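Local coordinates for aminoacyl-tRNA synthetase-interacting multifunctional protein p43 (Plasmodium vivax, PDB 6IPA) that probably binds tRNA through its C-terminal EMAP II-like domain, which contains an OB-fold module of the putative tRNA-binding family, at residues A[134-139]-A[189-194]; A[48-53]-A[97-102]; A[54-59]-A[91-96]; A[124-129]-A[196-201]. All coordinates share one frame; numbering follows the deposited sequence.

Contact 1: A[134-139]-A[189-194]; sequences DGVNVG and SSKGEI
Ser189 meets Val136 at the start of a tight turn, an example of how a hydroxyl can organise its own backbone while also packing against a neighbouring loop. CG1 of Val136 stands 3.7 Å from Ser189 OG and also touches CB of the same serine. A chi1 of 80° sets Ser189 OG between its own backbone N and carbonyl carbon, where it bonds within its own turn. It accepts the amide of Lys191, N to OG 2.7 Å, which makes an ST turn, and donates to Gly192 O at 2.8 Å, in the carbonyl plane on a lone pair. The backbone N of Ser189 grips the same oxygen, and residues 189-192 form a type I beta turn.

Ser190 follows with its OG 4.0 Å from Val136 CA; this hydroxyl is bonded to Glu140, whose carboxylate oxygen also takes the amide of Asn137, tying turn and loop to one acceptor. Lys191 then lays its aliphatic chain across the loop. Its CG sits 3.7 Å from Asp134 O, and a bend at chi2 (-96°) places CD near that same oxygen. Farther out, CE comes to 3.8 Å from Gly135 O. No hydrogen bond joins the two segments.

The turn closes a beta hairpin of strand 185-189 and the short strand 192-193, beyond which Ile194 packs on Leu99. On the loop side, Val136 rests on Tyr97 of strand 97-101, and Gly139 is bonded through its backbone to Val50 of strand 48-58.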
loop_
_atom_site.group_PDB
_atom_site.type_symbol
_atom_site.label_atom_id
_atom_site.label_comp_id
_atom_site.label_asym_id
_atom_site.label_seq_id
_atom_site.Cartn_x
_atom_site.Cartn_y
_atom_site.Cartn_z
ATOM N N ASP A 134 11.217 -6.792 9.110
ATOM C CA ASP A 134 11.659 -5.660 9.906
ATOM C C ASP A 134 13.003 -5.245 9.354
ATOM O O ASP A 134 13.622 -6.033 8.653
ATOM C CB ASP A 134 11.719 -6.033 11.395
ATOM C CG ASP A 134 10.338 -6.340 11.982
ATOM O OD1 ASP A 134 9.438 -5.476 11.868
ATOM O OD2 ASP A 134 10.180 -7.441 12.570
ATOM N N GLY A 135 13.410 -4.004 9.618
ATOM C CA GLY A 135 14.727 -3.474 9.177
ATOM C C GLY A 135 14.687 -2.599 7.934
ATOM O O GLY A 135 15.664 -1.978 7.554
ATOM N N VAL A 136 13.532 -2.556 7.303
ATOM C CA VAL A 136 13.309 -1.744 6.136
ATOM C C VAL A 136 13.338 -0.255 6.491
ATOM O O VAL A 136 13.197 0.103 7.627
ATOM C CB VAL A 136 11.973 -2.141 5.536
ATOM C CG1 VAL A 136 12.075 -3.585 5.011
ATOM C CG2 VAL A 136 10.846 -2.002 6.582
ATOM N N ASN A 137 13.586 0.604 5.519
ATOM C CA ASN A 137 13.663 2.026 5.747
ATOM C C ASN A 137 12.458 2.665 5.137
ATOM O O ASN A 137 11.979 2.217 4.126
ATOM C CB ASN A 137 14.879 2.624 5.056
ATOM C CG ASN A 137 16.163 2.108 5.624
ATOM O OD1 ASN A 137 17.081 1.705 4.886
ATOM N ND2 ASN A 137 16.259 2.137 6.943
ATOM N N VAL A 138 11.994 3.729 5.762
ATOM C CA VAL A 138 10.929 4.511 5.241
ATOM C C VAL A 138 11.468 5.004 3.936
ATOM O O VAL A 138 12.603 5.459 3.878
ATOM C CB VAL A 138 10.565 5.744 6.156
ATOM C CG1 VAL A 138 9.771 5.290 7.386
ATOM C CG2 VAL A 138 11.785 6.564 6.586
ATOM N N GLY A 139 10.674 4.907 2.890
ATOM C CA GLY A 139 11.058 5.481 1.629
ATOM C C GLY A 139 11.577 4.441 0.655
ATOM O O GLY A 139 11.589 4.721 -0.485
ATOM N N SER A 189 11.909 -6.399 -0.673
ATOM C CA SER A 189 12.326 -5.239 0.109
ATOM C C SER A 189 13.798 -5.411 0.285
ATOM O O SER A 189 14.358 -6.420 -0.162
ATOM C CB SER A 189 11.700 -5.264 1.510
ATOM O OG SER A 189 12.446 -6.154 2.349
ATOM N N SER A 190 14.412 -4.470 0.997
ATOM C CA SER A 190 15.840 -4.544 1.303
ATOM C C SER A 190 16.150 -5.667 2.244
ATOM O O SER A 190 17.315 -5.997 2.434
ATOM C CB SER A 190 16.371 -3.217 1.896
ATOM O OG SER A 190 15.674 -2.757 3.053
ATOM N N LYS A 191 15.124 -6.248 2.869
ATOM C CA LYS A 191 15.348 -7.329 3.824
ATOM C C LYS A 191 14.522 -8.551 3.508
ATOM O O LYS A 191 14.310 -9.376 4.377
ATOM C CB LYS A 191 15.025 -6.851 5.225
ATOM C CG LYS A 191 15.799 -5.621 5.640
ATOM C CD LYS A 191 17.019 -5.999 6.438
ATOM C CE LYS A 191 17.992 -4.832 6.519
ATOM N NZ LYS A 191 18.818 -4.919 7.762
ATOM N N GLY A 192 14.045 -8.670 2.277
ATOM C CA GLY A 192 13.374 -9.870 1.831
ATOM C C GLY A 192 11.932 -9.659 1.407
ATOM O O GLY A 192 11.388 -8.556 1.473
ATOM N N GLU A 193 11.316 -10.768 1.017
ATOM C CA GLU A 193 9.998 -10.788 0.439
ATOM C C GLU A 193 8.887 -10.224 1.359
ATOM O O GLU A 193 8.939 -10.309 2.585
ATOM C CB GLU A 193 9.639 -12.208 -0.016
ATOM C CG GLU A 193 9.165 -13.112 1.131
ATOM C CD GLU A 193 9.216 -14.601 0.837
ATOM O OE1 GLU A 193 8.947 -15.030 -0.279
ATOM O OE2 GLU A 193 9.505 -15.375 1.757
ATOM N N ILE A 194 7.874 -9.635 0.717
ATOM C CA ILE A 194 6.774 -9.003 1.411
ATOM C C ILE A 194 5.819 -10.121 1.800
ATOM O O ILE A 194 5.426 -10.948 0.947
ATOM C CB ILE A 194 6.073 -7.961 0.505
ATOM C CG1 ILE A 194 7.025 -6.807 0.144
ATOM C CG2 ILE A 194 4.822 -7.405 1.177
ATOM C CD1 ILE A 194 7.592 -6.028 1.315
#

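Contact 2: A[48-53]-A[97-102]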
loop_
_atom_site.group_PDB
_atom_site.type_symbol
_atom_site.label_atom_id
_atom_site.label_comp_id
_atom_site.label_asym_id
_atom_site.label_seq_id
_atom_site.Cartn_x
_atom_site.Cartn_y
_atom_site.Cartn_z
ATOM N N ILE A 48 5.524 1.863 -5.167
ATOM C CA ILE A 48 5.111 1.272 -3.909
ATOM C C ILE A 48 6.238 1.378 -2.877
ATOM O O ILE A 48 7.303 0.804 -3.053
ATOM C CB ILE A 48 4.752 -0.216 -4.122
ATOM C CG1 ILE A 48 3.454 -0.338 -4.934
ATOM C CG2 ILE A 48 4.549 -0.914 -2.783
ATOM C CD1 ILE A 48 3.214 -1.720 -5.513
ATOM N N ILE A 49 6.015 2.090 -1.789
ATOM C CA ILE A 49 7.090 2.367 -0.842
ATOM C C ILE A 49 6.678 2.058 0.610
ATOM O O ILE A 49 5.500 2.081 0.946
ATOM C CB ILE A 49 7.548 3.810 -0.983
ATOM C CG1 ILE A 49 6.397 4.746 -0.770
ATOM C CG2 ILE A 49 8.117 4.064 -2.389
ATOM C CD1 ILE A 49 6.809 6.199 -0.781
ATOM N N VAL A 50 7.662 1.772 1.454
ATOM C CA VAL A 50 7.417 1.460 2.831
ATOM C C VAL A 50 7.304 2.732 3.632
ATOM O O VAL A 50 8.134 3.637 3.505
ATOM C CB VAL A 50 8.495 0.597 3.457
ATOM C CG1 VAL A 50 8.836 -0.573 2.551
ATOM C CG2 VAL A 50 9.734 1.394 3.693
ATOM N N GLY A 51 6.247 2.786 4.428
ATOM C CA GLY A 51 6.105 3.822 5.431
ATOM C C GLY A 51 5.871 3.276 6.836
ATOM O O GLY A 51 5.492 2.126 7.030
ATOM N N TYR A 52 6.118 4.124 7.811
ATOM C CA TYR A 52 5.850 3.850 9.237
ATOM C C TYR A 52 4.612 4.611 9.610
ATOM O O TYR A 52 4.581 5.840 9.466
ATOM C CB TYR A 52 6.973 4.415 10.080
ATOM C CG TYR A 52 6.894 4.091 11.545
ATOM C CD1 TYR A 52 6.788 2.777 11.977
ATOM C CD2 TYR A 52 6.972 5.096 12.513
ATOM C CE1 TYR A 52 6.732 2.468 13.328
ATOM C CE2 TYR A 52 6.952 4.797 13.858
ATOM C CZ TYR A 52 6.824 3.476 14.260
ATOM O OH TYR A 52 6.744 3.128 15.582
ATOM N N VAL A 53 3.593 3.885 10.087
ATOM C CA VAL A 53 2.353 4.514 10.543
ATOM C C VAL A 53 2.589 5.239 11.888
ATOM O O VAL A 53 2.690 4.603 12.939
ATOM C CB VAL A 53 1.241 3.455 10.717
ATOM C CG1 VAL A 53 -0.018 4.110 11.213
ATOM C CG2 VAL A 53 0.984 2.699 9.396
ATOM N N TYR A 97 4.997 -0.823 9.918
ATOM C CA TYR A 97 5.674 -0.518 8.658
ATOM C C TYR A 97 4.739 -1.039 7.580
ATOM O O TYR A 97 4.434 -2.233 7.547
ATOM C CB TYR A 97 7.083 -1.194 8.595
ATOM C CG TYR A 97 8.140 -0.430 9.374
ATOM C CD1 TYR A 97 8.862 0.594 8.788
ATOM C CD2 TYR A 97 8.388 -0.712 10.708
ATOM C CE1 TYR A 97 9.817 1.309 9.505
ATOM C CE2 TYR A 97 9.319 -0.005 11.441
ATOM C CZ TYR A 97 10.030 1.008 10.835
ATOM O OH TYR A 97 10.976 1.692 11.562
ATOM N N VAL A 98 4.266 -0.154 6.702
ATOM C CA VAL A 98 3.263 -0.577 5.725
ATOM C C VAL A 98 3.797 -0.292 4.342
ATOM O O VAL A 98 4.873 0.336 4.212
ATOM C CB VAL A 98 1.913 0.094 5.965
ATOM C CG1 VAL A 98 1.365 -0.358 7.294
ATOM C CG2 VAL A 98 2.041 1.607 5.951
ATOM N N LEU A 99 3.072 -0.806 3.334
ATOM C CA LEU A 99 3.382 -0.563 1.919
ATOM C C LEU A 99 2.445 0.443 1.326
ATOM O O LEU A 99 1.263 0.179 1.167
ATOM C CB LEU A 99 3.285 -1.848 1.123
ATOM C CG LEU A 99 4.323 -2.912 1.552
ATOM C CD1 LEU A 99 4.619 -3.842 0.366
ATOM C CD2 LEU A 99 5.637 -2.347 2.094
ATOM N N VAL A 100 2.979 1.611 1.003
ATOM C CA VAL A 100 2.162 2.685 0.431
ATOM C C VAL A 100 2.367 2.804 -1.062
ATOM O O VAL A 100 3.508 2.978 -1.495
ATOM C CB VAL A 100 2.524 4.051 1.084
ATOM C CG1 VAL A 100 1.686 5.168 0.490
ATOM C CG2 VAL A 100 2.310 3.977 2.590
ATOM N N LEU A 101 1.276 2.739 -1.831
ATOM C CA LEU A 101 1.236 3.202 -3.236
ATOM C C LEU A 101 1.300 4.730 -3.252
ATOM O O LEU A 101 0.282 5.429 -3.229
ATOM C CB LEU A 101 -0.022 2.703 -3.984
ATOM C CG LEU A 101 -0.181 3.183 -5.434
ATOM C CD1 LEU A 101 1.022 2.790 -6.258
ATOM C CD2 LEU A 101 -1.423 2.622 -6.141
ATOM N N ALA A 102 2.519 5.249 -3.337
ATOM C CA ALA A 102 2.788 6.690 -3.190
ATOM C C ALA A 102 2.362 7.630 -4.301
ATOM O O ALA A 102 2.167 8.817 -4.065
ATOM C CB ALA A 102 4.273 6.867 -2.930
#
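Ile49 and Val100 form a hydrogen-bonded pair in an antiparallel ladder between residues 48-53 of strand 48-58 and strand 97-101, the first and fourth strands of an OB fold, whose pairing is part of the barrel closure in this family. The short strand axes run at 143° to each other.

Backbone bonds come in two couples. Ile49 N reaches Val100 O at 2.7 Å, and Val100 N returns to Ile49 O at 2.6 Å. Two residues along, Gly51 N binds Val98 O at 2.8 Å while Val98 N binds Gly51 O at 2.6 Å. CA-H...O contacts fill in between them, as from Val50 CA to Val98 O at 3.1 Å.

Apolar packing divides by face. On the side of Ile49, Val98 and Val100, a chi1 of 57° swings CG1 of Ile49 toward the end of the ladder, and its CD1 meets Ala102 CB at 3.4 Å. On the other face, CG1 of Val50 meets CD2 of Leu99 at 3.7 Å, and Trp187 of strand 185-189 lies against Ile48 and Leu99, bringing later chain onto the ladder. At the far end Val53 CG2 meets Val98 CG1, the two side chains crossing at about a right angle, and both touch Ile70 of strand 66-71.

An aromatic pair finishes it: the planes of Tyr52 and Tyr97 make 41°, and Tyr52 CD1 lies 3.8 Å above one face of the Tyr97 ring, offset toward its rim.

Contact 3: A[54-59]-A[91-96]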
loop_
_atom_site.group_PDB
_atom_site.type_symbol
_atom_site.label_atom_id
_atom_site.label_comp_id
_atom_site.label_asym_id
_atom_site.label_seq_id
_atom_site.Cartn_x
_atom_site.Cartn_y
_atom_site.Cartn_z
ATOM N N GLU A 54 2.702 6.560 11.859
ATOM C CA GLU A 54 2.853 7.332 13.092
ATOM C C GLU A 54 1.606 7.411 13.980
ATOM O O GLU A 54 1.728 7.310 15.188
ATOM C CB GLU A 54 3.284 8.731 12.732
ATOM C CG GLU A 54 4.719 8.748 12.256
ATOM C CD GLU A 54 5.220 10.139 12.056
ATOM O OE1 GLU A 54 4.379 11.064 12.074
ATOM O OE2 GLU A 54 6.446 10.286 11.848
ATOM N N GLU A 55 0.432 7.614 13.378
ATOM C CA GLU A 55 -0.834 7.890 14.094
ATOM C C GLU A 55 -2.044 7.277 13.401
ATOM O O GLU A 55 -2.158 7.353 12.175
ATOM C CB GLU A 55 -1.126 9.383 14.202
ATOM C CG GLU A 55 -0.474 10.107 15.360
ATOM C CD GLU A 55 -0.895 11.575 15.457
ATOM O OE1 GLU A 55 -2.115 11.880 15.654
ATOM O OE2 GLU A 55 0.002 12.435 15.316
ATOM N N VAL A 56 -2.948 6.699 14.202
ATOM C CA VAL A 56 -4.277 6.316 13.766
ATOM C C VAL A 56 -5.290 7.214 14.447
ATOM O O VAL A 56 -5.274 7.362 15.660
ATOM C CB VAL A 56 -4.599 4.878 14.161
ATOM C CG1 VAL A 56 -5.875 4.410 13.479
ATOM C CG2 VAL A 56 -3.445 3.993 13.788
ATOM N N GLU A 57 -6.184 7.790 13.659
ATOM C CA GLU A 57 -7.263 8.641 14.137
ATOM C C GLU A 57 -8.503 8.193 13.369
ATOM O O GLU A 57 -8.352 7.578 12.314
ATOM C CB GLU A 57 -6.901 10.116 13.902
ATOM C CG GLU A 57 -8.082 11.051 13.723
ATOM C CD GLU A 57 -7.818 12.469 14.195
ATOM O OE1 GLU A 57 -6.628 12.806 14.449
ATOM O OE2 GLU A 57 -8.830 13.228 14.340
ATOM N N ILE A 58 -9.706 8.405 13.921
ATOM C CA ILE A 58 -10.976 8.071 13.232
ATOM C C ILE A 58 -11.412 9.323 12.508
ATOM O O ILE A 58 -10.993 10.421 12.856
ATOM C CB ILE A 58 -12.070 7.508 14.193
ATOM C CG1 ILE A 58 -11.761 6.052 14.526
ATOM C CG2 ILE A 58 -13.483 7.533 13.593
ATOM C CD1 ILE A 58 -12.390 5.557 15.813
ATOM N N HIS A 59 -12.210 9.146 11.461
ATOM C CA HIS A 59 -12.591 10.232 10.565
ATOM C C HIS A 59 -13.919 10.778 11.104
ATOM O O HIS A 59 -14.857 9.993 11.291
ATOM C CB HIS A 59 -12.707 9.661 9.130
ATOM C CG HIS A 59 -12.755 10.691 8.034
ATOM N ND1 HIS A 59 -13.553 11.812 8.091
ATOM C CD2 HIS A 59 -12.146 10.729 6.820
ATOM C CE1 HIS A 59 -13.410 12.511 6.978
ATOM N NE2 HIS A 59 -12.561 11.877 6.188
ATOM N N GLU A 91 -4.663 -0.118 17.261
ATOM C CA GLU A 91 -3.366 -0.689 17.619
ATOM C C GLU A 91 -2.912 -1.769 16.607
ATOM O O GLU A 91 -1.741 -2.177 16.618
ATOM C CB GLU A 91 -3.383 -1.204 19.069
ATOM C CG GLU A 91 -4.144 -2.509 19.302
ATOM C CD GLU A 91 -5.671 -2.371 19.444
ATOM O OE1 GLU A 91 -6.201 -1.367 19.986
ATOM O OE2 GLU A 91 -6.355 -3.328 19.033
ATOM N N ASP A 92 -3.816 -2.207 15.731
ATOM C CA ASP A 92 -3.485 -3.152 14.657
ATOM C C ASP A 92 -2.683 -2.527 13.512
ATOM O O ASP A 92 -2.014 -3.224 12.748
ATOM C CB ASP A 92 -4.761 -3.708 14.061
ATOM C CG ASP A 92 -5.459 -4.602 14.993
ATOM O OD1 ASP A 92 -4.745 -5.423 15.601
ATOM O OD2 ASP A 92 -6.694 -4.467 15.138
ATOM N N LEU A 93 -2.800 -1.210 13.418
ATOM C CA LEU A 93 -2.204 -0.412 12.412
ATOM C C LEU A 93 -1.075 0.470 12.978
ATOM O O LEU A 93 -0.079 0.756 12.263
ATOM C CB LEU A 93 -3.290 0.501 11.828
ATOM C CG LEU A 93 -4.569 -0.088 11.230
ATOM C CD1 LEU A 93 -5.512 1.003 10.734
ATOM C CD2 LEU A 93 -4.211 -0.983 10.065
ATOM N N LEU A 94 -1.238 0.918 14.232
ATOM C CA LEU A 94 -0.351 1.916 14.788
ATOM C C LEU A 94 1.081 1.404 14.788
ATOM O O LEU A 94 1.346 0.242 15.048
ATOM C CB LEU A 94 -0.787 2.329 16.223
ATOM C CG LEU A 94 -0.071 3.554 16.809
ATOM C CD1 LEU A 94 -0.432 4.826 16.071
ATOM C CD2 LEU A 94 -0.359 3.750 18.279
ATOM N N HIS A 95 2.024 2.265 14.459
ATOM C CA HIS A 95 3.428 1.878 14.576
ATOM C C HIS A 95 3.826 0.635 13.764
ATOM O O HIS A 95 4.830 0.004 14.029
ATOM C CB HIS A 95 3.816 1.768 16.054
ATOM C CG HIS A 95 3.862 3.100 16.734
ATOM N ND1 HIS A 95 3.841 3.252 18.110
ATOM C CD2 HIS A 95 3.902 4.357 16.215
ATOM C CE1 HIS A 95 3.875 4.537 18.402
ATOM N NE2 HIS A 95 3.922 5.232 17.275
ATOM N N LYS A 96 3.045 0.324 12.737
ATOM C CA LYS A 96 3.444 -0.666 11.729
ATOM C C LYS A 96 4.194 0.007 10.575
ATOM O O LYS A 96 4.046 1.218 10.308
ATOM C CB LYS A 96 2.232 -1.404 11.157
ATOM C CG LYS A 96 1.440 -2.203 12.167
ATOM C CD LYS A 96 2.238 -3.325 12.786
ATOM C CE LYS A 96 1.435 -3.934 13.933
ATOM N NZ LYS A 96 0.068 -4.398 13.499
#
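Leu94 reaches the backbone of strand 54-58 with a single methyl. Its CG is anti to the backbone N (chi1 -170°), and its CD1 lies 3.4 Å from Glu54 O and 3.7 Å from Val56 N, bridging the two peptide groups that flank Glu55. CG2 of Val56 adds to this first shell, 3.9 Å from Leu94 CD1 and 4.0 Å from Leu93 CB. At the start of segment 54-59, NE2 of His95 stands 3.7 Å from Glu54 O, with the oxygen oblique to the ring.

A second shell holds these groups in place. Residues 93-96 make a type II beta turn, closed by Lys96 N to Leu93 O. CG of Leu94 sits over the centre of one face of the imidazole, and the ring of Tyr52 meets His95 nearly parallel. On the strand, Glu54 and Glu55 both oppose Lys69 in a classic beta bulge, while Tyr66 touches both Val56 and Leu93.

The contact illustrates how a ladder can give way to side-chain packing: backbone bonding of strand 48-58 to His95 and Lys96 stops at Val53, and beyond that no hydrogen bond joins segments 54-59 and 91-96, so they meet through van der Waals contact alone.

Contact 4: A[124-129]-A[196-201]; sequences GEQIEL and CPLEQG
Glu128 has a divided side chain: its OE1 forms a salt bridge with Lys88, while its methylene carbons press against Leu198 and Pro197. CG of Glu128 lies 3.5 Å from CD2 of Leu198, the closest approach here, and the two side chains cross obliquely. With chi1 at -55°, CG of the glutamate stands beside its backbone N; a bend at chi2 (-67°) places CD. Nearer the backbone, Glu128 CB sits 3.8 Å from Pro197 CD.

Two residues earlier on the strand, Gln126 and Leu198 lie alongside with opposite directions, bringing Gln126 OE1 to 3.7 Å from the same CD2. That methyl thus touches both Gln126 and Glu128, alternate residues whose side chains leave one face of strand 126-129. At the far end it is the backbone of Leu129 that takes part: its O lies 3.7 Å from Pro197 CD and 4.1 Å from Cys196 SG.

Elsewhere, Ile127 packs on Cys120 and Ser122 of the adjoining strand 120-123, which pairs with both 126-129 and 201-203. Cys196 is bonded through its backbone to Gly178 and packs on Val175.

The case shows an acid used two ways, hydrocarbon toward the loop and charge toward Lys88. No hydrogen bond crosses between the segments, so loop and strand meet here through van der Waals contacts of carbon, oxygen and sulfur, while the salt bridge with Lys88 would be expected to steady the glutamate whose methylenes Leu198 and Pro197 meet.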
loop_
_atom_site.group_PDB
_atom_site.type_symbol
_atom_site.label_atom_id
_atom_site.label_comp_id
_atom_site.label_asym_id
_atom_site.label_seq_id
_atom_site.Cartn_x
_atom_site.Cartn_y
_atom_site.Cartn_z
ATOM N N GLY A 124 -11.869 -14.082 1.725
ATOM C CA GLY A 124 -13.172 -14.244 2.346
ATOM C C GLY A 124 -13.559 -12.929 2.985
ATOM O O GLY A 124 -13.688 -11.932 2.306
ATOM N N GLU A 125 -13.694 -12.914 4.297
ATOM C CA GLU A 125 -14.094 -11.699 5.007
ATOM C C GLU A 125 -12.903 -11.038 5.723
ATOM O O GLU A 125 -13.015 -9.905 6.190
ATOM C CB GLU A 125 -15.253 -12.034 5.961
ATOM C CG GLU A 125 -16.345 -12.839 5.247
ATOM C CD GLU A 125 -17.406 -13.431 6.164
ATOM O OE1 GLU A 125 -17.156 -13.559 7.400
ATOM O OE2 GLU A 125 -18.496 -13.794 5.638
ATOM N N GLN A 126 -11.762 -11.729 5.763
ATOM C CA GLN A 126 -10.530 -11.205 6.399
ATOM C C GLN A 126 -9.808 -10.199 5.507
ATOM O O GLN A 126 -9.739 -10.379 4.265
ATOM C CB GLN A 126 -9.535 -12.331 6.688
ATOM C CG GLN A 126 -9.994 -13.410 7.663
ATOM C CD GLN A 126 -9.055 -14.611 7.683
ATOM O OE1 GLN A 126 -8.075 -14.637 8.419
ATOM N NE2 GLN A 126 -9.357 -15.614 6.860
ATOM N N ILE A 127 -9.244 -9.157 6.122
ATOM C CA ILE A 127 -8.296 -8.301 5.399
ATOM C C ILE A 127 -7.096 -8.051 6.300
ATOM O O ILE A 127 -7.279 -7.710 7.454
ATOM C CB ILE A 127 -8.961 -6.992 4.895
ATOM C CG1 ILE A 127 -8.003 -6.148 4.019
ATOM C CG2 ILE A 127 -9.508 -6.172 6.056
ATOM C CD1 ILE A 127 -8.602 -4.834 3.546
ATOM N N GLU A 128 -5.879 -8.270 5.812
ATOM C CA GLU A 128 -4.673 -7.986 6.591
ATOM C C GLU A 128 -3.736 -7.077 5.809
ATOM O O GLU A 128 -3.795 -7.022 4.575
ATOM C CB GLU A 128 -3.911 -9.263 6.960
ATOM C CG GLU A 128 -4.705 -10.342 7.689
ATOM C CD GLU A 128 -5.154 -9.939 9.115
ATOM O OE1 GLU A 128 -4.439 -9.161 9.808
ATOM O OE2 GLU A 128 -6.230 -10.426 9.545
ATOM N N LEU A 129 -2.881 -6.357 6.521
ATOM C CA LEU A 129 -1.892 -5.520 5.882
ATOM C C LEU A 129 -0.811 -6.380 5.241
ATOM O O LEU A 129 -0.495 -7.459 5.739
ATOM C CB LEU A 129 -1.171 -4.671 6.924
ATOM C CG LEU A 129 -1.882 -3.661 7.742
ATOM C CD1 LEU A 129 -0.877 -3.176 8.751
ATOM C CD2 LEU A 129 -2.303 -2.512 6.901
ATOM N N CYS A 196 2.262 -11.648 4.062
ATOM C CA CYS A 196 0.895 -11.365 4.444
ATOM C C CYS A 196 0.451 -12.512 5.295
ATOM O O CYS A 196 0.723 -13.670 4.920
ATOM C CB CYS A 196 0.004 -11.310 3.232
ATOM S SG CYS A 196 -1.644 -10.726 3.626
ATOM N N PRO A 197 -0.217 -12.217 6.440
ATOM C CA PRO A 197 -0.593 -13.316 7.355
ATOM C C PRO A 197 -1.613 -14.307 6.770
ATOM O O PRO A 197 -1.800 -15.388 7.334
ATOM C CB PRO A 197 -1.144 -12.589 8.597
ATOM C CG PRO A 197 -0.547 -11.217 8.521
ATOM C CD PRO A 197 -0.430 -10.893 7.060
ATOM N N LEU A 198 -2.242 -13.951 5.657
ATOM C CA LEU A 198 -3.162 -14.849 4.972
ATOM C C LEU A 198 -2.365 -15.816 4.109
ATOM O O LEU A 198 -1.258 -15.506 3.705
ATOM C CB LEU A 198 -4.147 -14.059 4.118
ATOM C CG LEU A 198 -4.743 -12.848 4.830
ATOM C CD1 LEU A 198 -5.592 -12.000 3.879
ATOM C CD2 LEU A 198 -5.505 -13.308 6.083
ATOM N N GLU A 199 -2.926 -16.987 3.828
ATOM C CA GLU A 199 -2.212 -18.014 3.062
ATOM C C GLU A 199 -2.362 -17.636 1.594
ATOM O O GLU A 199 -1.375 -17.389 0.921
ATOM C CB GLU A 199 -2.714 -19.449 3.356
ATOM C CG GLU A 199 -2.995 -19.811 4.847
ATOM C CD GLU A 199 -1.749 -19.957 5.741
ATOM O OE1 GLU A 199 -0.617 -19.615 5.309
ATOM O OE2 GLU A 199 -1.906 -20.412 6.901
ATOM N N GLN A 200 -3.607 -17.549 1.135
ATOM C CA GLN A 200 -3.961 -17.035 -0.194
ATOM C C GLN A 200 -4.658 -15.679 -0.029
ATOM O O GLN A 200 -4.902 -15.259 1.107
ATOM C CB GLN A 200 -4.880 -18.020 -0.926
ATOM C CG GLN A 200 -4.257 -19.394 -1.175
ATOM C CD GLN A 200 -3.010 -19.340 -2.073
ATOM O OE1 GLN A 200 -2.896 -18.472 -2.969
ATOM N NE2 GLN A 200 -2.063 -20.267 -1.832
ATOM N N GLY A 201 -4.944 -14.983 -1.143
ATOM C CA GLY A 201 -5.600 -13.653 -1.082
ATOM C C GLY A 201 -5.361 -12.724 -2.272
ATOM O O GLY A 201 -4.506 -12.994 -3.088
#

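Overall arrangement
Contacts 2 and 3 share strand 48-58, their centres 13 Å apart; the ladder passes from one to the other where Val53 N meets Lys96 O at 2.7 Å and Val53 O meets His95 N at 2.9 Å. Contact 1 touches contact 2 at Val50 and Leu99, centres 10 Å apart. Contact 4 is 18 Å or more from each of the others between centres, yet Leu129 reaches Val98 of contact 2 and Leu93 of contact 3. Along the chain, contact 3 is nested within contact 2 and contact 1 within contact 4, and segment 189-194, late in the chain, packs on strand 97-101 through Ile194.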